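Local coordinates for protein prenylcyclase (Actinoplanes teichomyceticus, PDB 6IJ1) that probably cyclises or transfers prenyl (isoprenoid) groups, although its exact substrate and product are not established, at residues 160-165 against 203-208; 198-203 against 249-254. All coordinates share one frame; numbering follows the deposited sequence.

Overall arrangement
Contacts 1 and 2 lie on one helix, 198-209, and share Ala203. Their centres are 11 Å apart. Helices 158-164, 198-209 and 246-256 run side by side in the same general direction, which is consistent with the inner helices of an alpha/alpha barrel. The contacts also touch directly. Glu207 OE1 and Arg254 NH2 form a salt bridge of 2.8 Å, Leu204 CD2 packs on Arg254 NH2, and Ala162 CB packs on Ser201 O. An imidazole, probably from the crystallisation liquor, lies against contact 1. In contact 2, the side chain of Arg254 is about 4 Å from the bound imidazole. The imidazole may mark a pocket.

Contact 1 (160-165 against 203-208). With IMD (imidazole), chain B.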
loop_
_atom_site.group_PDB
_atom_site.type_symbol
_atom_site.label_atom_id
_atom_site.label_comp_id
_atom_site.label_asym_id
_atom_site.label_seq_id
_atom_site.Cartn_x
_atom_site.Cartn_y
_atom_site.Cartn_z
ATOM N N VAL A 160 -2.027 3.799 6.629
ATOM C CA VAL A 160 -3.168 2.883 6.664
ATOM C C VAL A 160 -4.445 3.672 6.484
ATOM O O VAL A 160 -5.346 3.252 5.743
ATOM C CB VAL A 160 -3.140 2.130 8.002
ATOM C CG1 VAL A 160 -4.386 1.254 8.131
ATOM C CG2 VAL A 160 -1.817 1.285 8.090
ATOM N N THR A 161 -4.529 4.835 7.142
ATOM C CA THR A 161 -5.721 5.682 6.971
ATOM C C THR A 161 -5.870 6.076 5.519
ATOM O O THR A 161 -6.984 6.042 4.961
ATOM C CB THR A 161 -5.589 6.918 7.828
ATOM O OG1 THR A 161 -5.328 6.548 9.177
ATOM C CG2 THR A 161 -6.864 7.790 7.780
ATOM N N ALA A 162 -4.759 6.447 4.872
ATOM C CA ALA A 162 -4.820 6.852 3.467
ATOM C C ALA A 162 -5.374 5.752 2.591
ATOM O O ALA A 162 -6.124 6.039 1.660
ATOM C CB ALA A 162 -3.400 7.248 2.997
ATOM N N ALA A 163 -5.022 4.495 2.857
ATOM C CA ALA A 163 -5.534 3.371 2.072
ATOM C C ALA A 163 -6.999 3.124 2.363
ATOM O O ALA A 163 -7.817 3.067 1.419
ATOM C CB ALA A 163 -4.711 2.105 2.401
ATOM N N VAL A 164 -7.346 2.906 3.639
ATOM C CA VAL A 164 -8.730 2.457 3.889
ATOM C C VAL A 164 -9.778 3.545 3.638
ATOM O O VAL A 164 -10.943 3.205 3.403
ATOM C CB VAL A 164 -8.888 1.876 5.288
ATOM C CG1 VAL A 164 -7.910 0.655 5.479
ATOM C CG2 VAL A 164 -8.742 2.885 6.377
ATOM N N ALA A 165 -9.385 4.824 3.671
ATOM C CA ALA A 165 -10.321 5.915 3.389
ATOM C C ALA A 165 -10.879 5.798 2.003
ATOM O O ALA A 165 -11.916 6.419 1.715
ATOM C CB ALA A 165 -9.612 7.259 3.500
ATOM N N ALA A 203 0.261 9.065 -2.398
ATOM C CA ALA A 203 -0.460 8.519 -3.544
ATOM C C ALA A 203 -1.738 7.813 -3.120
ATOM O O ALA A 203 -2.778 7.989 -3.752
ATOM C CB ALA A 203 0.439 7.532 -4.331
ATOM N N LEU A 204 -1.677 7.015 -2.048
ATOM C CA LEU A 204 -2.907 6.329 -1.629
ATOM C C LEU A 204 -3.933 7.332 -1.144
ATOM O O LEU A 204 -5.116 7.170 -1.450
ATOM C CB LEU A 204 -2.583 5.308 -0.531
ATOM C CG LEU A 204 -1.581 4.211 -0.948
ATOM C CD1 LEU A 204 -1.598 3.145 0.187
ATOM C CD2 LEU A 204 -1.846 3.594 -2.296
ATOM N N ALA A 205 -3.480 8.367 -0.420
ATOM C CA ALA A 205 -4.411 9.375 0.089
ATOM C C ALA A 205 -5.147 10.060 -1.058
ATOM O O ALA A 205 -6.386 10.166 -1.061
ATOM C CB ALA A 205 -3.674 10.405 0.911
ATOM N N VAL A 206 -4.412 10.486 -2.088
ATOM C CA VAL A 206 -5.129 11.243 -3.119
ATOM C C VAL A 206 -6.020 10.357 -3.954
ATOM O O VAL A 206 -7.067 10.795 -4.432
ATOM C CB VAL A 206 -4.163 12.058 -4.003
ATOM C CG1 VAL A 206 -3.502 13.099 -3.169
ATOM C CG2 VAL A 206 -3.154 11.200 -4.793
ATOM N N GLU A 207 -5.634 9.102 -4.212
ATOM C CA GLU A 207 -6.523 8.203 -4.922
ATOM C C GLU A 207 -7.769 7.894 -4.083
ATOM O O GLU A 207 -8.893 7.860 -4.614
ATOM C CB GLU A 207 -5.767 6.911 -5.282
ATOM C CG GLU A 207 -4.695 7.215 -6.374
ATOM C CD GLU A 207 -3.957 6.007 -6.835
ATOM O OE1 GLU A 207 -4.149 4.923 -6.237
ATOM O OE2 GLU A 207 -3.162 6.125 -7.775
ATOM N N SER A 208 -7.588 7.676 -2.777
ATOM C CA SER A 208 -8.749 7.458 -1.913
ATOM C C SER A 208 -9.661 8.661 -1.870
ATOM O O SER A 208 -10.901 8.485 -1.866
ATOM C CB SER A 208 -8.278 7.150 -0.502
ATOM O OG SER A 208 -7.745 5.791 -0.481
HETATM N N1 IMD B . -6.154 4.056 -2.433
HETATM C C2 IMD B . -5.357 3.537 -3.430
HETATM N N3 IMD B . -5.082 2.245 -3.108
HETATM C C4 IMD B . -5.736 1.965 -1.956
HETATM C C5 IMD B . -6.420 3.079 -1.493
#
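The hydroxyl of Ser208 is held from two directions. OG donates to the backbone oxygen Ala162 O over 2.7 Å. It approaches nearly in line with the carbonyl, at a C=O...OG angle of 161°. OG lies anti to its own carbonyl carbon (chi1 -74°), which turns it across the gap to helix 158-164. The same hydroxyl oxygen, Ser208 OG, receives a weak, bent hydrogen bond from N1 of the bound imidazole (3.1 Å, N-H...O angle 121°).

Next to this bond the helices meet through small groups. Ala162 CB lies 3.6 Å from Ala205 N and 3.8 Å from Ala205 CB. One branch of Leu204, CD1, reaches Ala163 CB (4.0 Å). The other branch, CD2, turns to the imidazole and lies 3.6 Å from its N3. Leu180 of helix 173-182 packs on Ala162 and Ala165.

The alanines let the two axes come within 7.6 Å. Ser208 joins the two helices beside the imidazole. One hydroxyl thus serves both sides: it donates a short bond to a helix carbonyl and accepts a weak one from the ligand.

Contact 2 (198-203 against 249-254); sequences PELSTA and TALALR
Leu251 lies between the helices, against Glu199, Leu200 and Ala203, and contributes the largest buried area of any residue here. Its CB rests 3.5 Å from Glu199 O and 3.7 Å from Glu199 CB. The forked end of Leu251 reaches across to helix 198-209. There the two methyls take different neighbours. CD1 lies against Leu200, 3.7 Å from its CA. CD2 meets Ala203 CB at 3.8 Å. Leu200 and Leu251 lie alongside each other and point the same way. Leu200 leaves its helix with CG anti to the backbone N (chi1 177°), and its CD2 also touches both methyls of Leu251. Ala203 CB presses close to Leu251 O, at 3.4 Å. This part is tight: apolar side chains pack on each other and on two backbone carbonyl oxygens.

The flanks are looser. On one, Glu199 CG only grazes Ala252 CB at 4.2 Å. The glutamate bends at chi2 (79°), and its carboxylate leads away to a salt bridge with Arg229. On the other, Arg254 CB lies 4.2 Å from Ala203 CB. The Arg254 guanidinium reaches Glu207 in a salt bridge, on the side of the bound imidazole. Both charged side chains therefore lend their aliphatic parts here and find their polar partners outside the contact.

The two helix axes approach to 8.3 Å at an angle of 31°. Trp225 of helix 216-229 lies on Glu199, helix 327-341 covers Leu251 through Thr332 and Arg254 through Gln335 and Ala336, and with Leu253 on helix 265-278, helix 246-256 lies buried among helices 198-209, 265-278 and 327-341.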
loop_
_atom_site.group_PDB
_atom_site.type_symbol
_atom_site.label_atom_id
_atom_site.label_comp_id
_atom_site.label_asym_id
_atom_site.label_seq_id
_atom_site.Cartn_x
_atom_site.Cartn_y
_atom_site.Cartn_z
ATOM N N PRO A 198 7.358 8.862 1.676
ATOM C CA PRO A 198 6.049 9.515 1.841
ATOM C C PRO A 198 5.261 9.538 0.555
ATOM O O PRO A 198 4.043 9.814 0.610
ATOM C CB PRO A 198 6.420 10.925 2.299
ATOM C CG PRO A 198 7.791 11.167 1.713
ATOM C CD PRO A 198 8.474 9.786 1.870
ATOM N N GLU A 199 5.895 9.244 -0.592
ATOM C CA GLU A 199 5.098 9.052 -1.795
ATOM C C GLU A 199 4.025 7.981 -1.623
ATOM O O GLU A 199 3.007 8.031 -2.313
ATOM C CB GLU A 199 6.011 8.664 -2.968
ATOM C CG GLU A 199 7.000 9.799 -3.434
ATOM C CD GLU A 199 8.234 9.948 -2.562
ATOM O OE1 GLU A 199 8.409 9.268 -1.532
ATOM O OE2 GLU A 199 9.045 10.853 -2.909
ATOM N N LEU A 200 4.251 6.960 -0.784
ATOM C CA LEU A 200 3.256 5.913 -0.635
ATOM C C LEU A 200 2.007 6.443 0.037
ATOM O O LEU A 200 0.913 6.295 -0.538
ATOM C CB LEU A 200 3.899 4.745 0.132
ATOM C CG LEU A 200 3.041 3.532 0.491
ATOM C CD1 LEU A 200 1.941 3.783 1.662
ATOM C CD2 LEU A 200 2.398 2.925 -0.737
ATOM N N SER A 201 2.141 7.082 1.213
ATOM C CA SER A 201 0.942 7.606 1.881
ATOM C C SER A 201 0.277 8.662 1.021
ATOM O O SER A 201 -0.950 8.734 0.938
ATOM C CB SER A 201 1.335 8.169 3.247
ATOM O OG SER A 201 2.626 8.854 3.135
ATOM N N THR A 202 1.089 9.466 0.317
ATOM C CA THR A 202 0.515 10.559 -0.483
ATOM C C THR A 202 -0.293 10.034 -1.651
ATOM O O THR A 202 -1.428 10.528 -1.936
ATOM C CB THR A 202 1.647 11.510 -0.944
ATOM O OG1 THR A 202 2.291 11.991 0.230
ATOM C CG2 THR A 202 1.100 12.698 -1.767
ATOM N N ALA A 203 0.261 9.065 -2.398
ATOM C CA ALA A 203 -0.460 8.519 -3.544
ATOM C C ALA A 203 -1.738 7.813 -3.120
ATOM O O ALA A 203 -2.778 7.989 -3.752
ATOM C CB ALA A 203 0.439 7.532 -4.331
ATOM N N THR A 249 8.953 6.404 -7.618
ATOM C CA THR A 249 8.655 7.067 -8.890
ATOM C C THR A 249 7.211 6.768 -9.312
ATOM O O THR A 249 6.475 7.667 -9.749
ATOM C CB THR A 249 9.661 6.572 -9.954
ATOM O OG1 THR A 249 10.944 6.943 -9.513
ATOM C CG2 THR A 249 9.430 7.278 -11.304
ATOM N N ALA A 250 6.800 5.504 -9.218
ATOM C CA ALA A 250 5.437 5.122 -9.565
ATOM C C ALA A 250 4.414 5.819 -8.675
ATOM O O ALA A 250 3.381 6.318 -9.171
ATOM C CB ALA A 250 5.294 3.600 -9.421
ATOM N N LEU A 251 4.707 5.898 -7.386
ATOM C CA LEU A 251 3.779 6.540 -6.467
ATOM C C LEU A 251 3.728 8.037 -6.705
ATOM O O LEU A 251 2.631 8.619 -6.647
ATOM C CB LEU A 251 4.181 6.208 -5.021
ATOM C CG LEU A 251 3.998 4.742 -4.713
ATOM C CD1 LEU A 251 4.876 4.345 -3.510
ATOM C CD2 LEU A 251 2.506 4.387 -4.464
ATOM N N ALA A 252 4.863 8.682 -6.993
ATOM C CA ALA A 252 4.799 10.116 -7.287
ATOM C C ALA A 252 3.992 10.360 -8.549
ATOM O O ALA A 252 3.187 11.309 -8.582
ATOM C CB ALA A 252 6.228 10.685 -7.446
ATOM N N LEU A 253 4.193 9.548 -9.609
ATOM C CA LEU A 253 3.378 9.669 -10.823
ATOM C C LEU A 253 1.892 9.650 -10.467
ATOM O O LEU A 253 1.103 10.501 -10.930
ATOM C CB LEU A 253 3.766 8.515 -11.771
ATOM C CG LEU A 253 3.182 8.499 -13.173
ATOM C CD1 LEU A 253 3.969 7.480 -14.014
ATOM C CD2 LEU A 253 1.676 8.098 -13.178
ATOM N N ARG A 254 1.502 8.680 -9.639
ATOM C CA ARG A 254 0.083 8.507 -9.305
ATOM C C ARG A 254 -0.451 9.682 -8.513
ATOM O O ARG A 254 -1.606 10.087 -8.772
ATOM C CB ARG A 254 -0.044 7.220 -8.501
ATOM C CG ARG A 254 0.023 6.008 -9.387
ATOM C CD ARG A 254 0.283 4.698 -8.627
ATOM N NE ARG A 254 -0.846 4.442 -7.718
ATOM C CZ ARG A 254 -0.872 3.408 -6.894
ATOM N NH1 ARG A 254 0.161 2.549 -6.873
ATOM N NH2 ARG A 254 -1.919 3.266 -6.091
#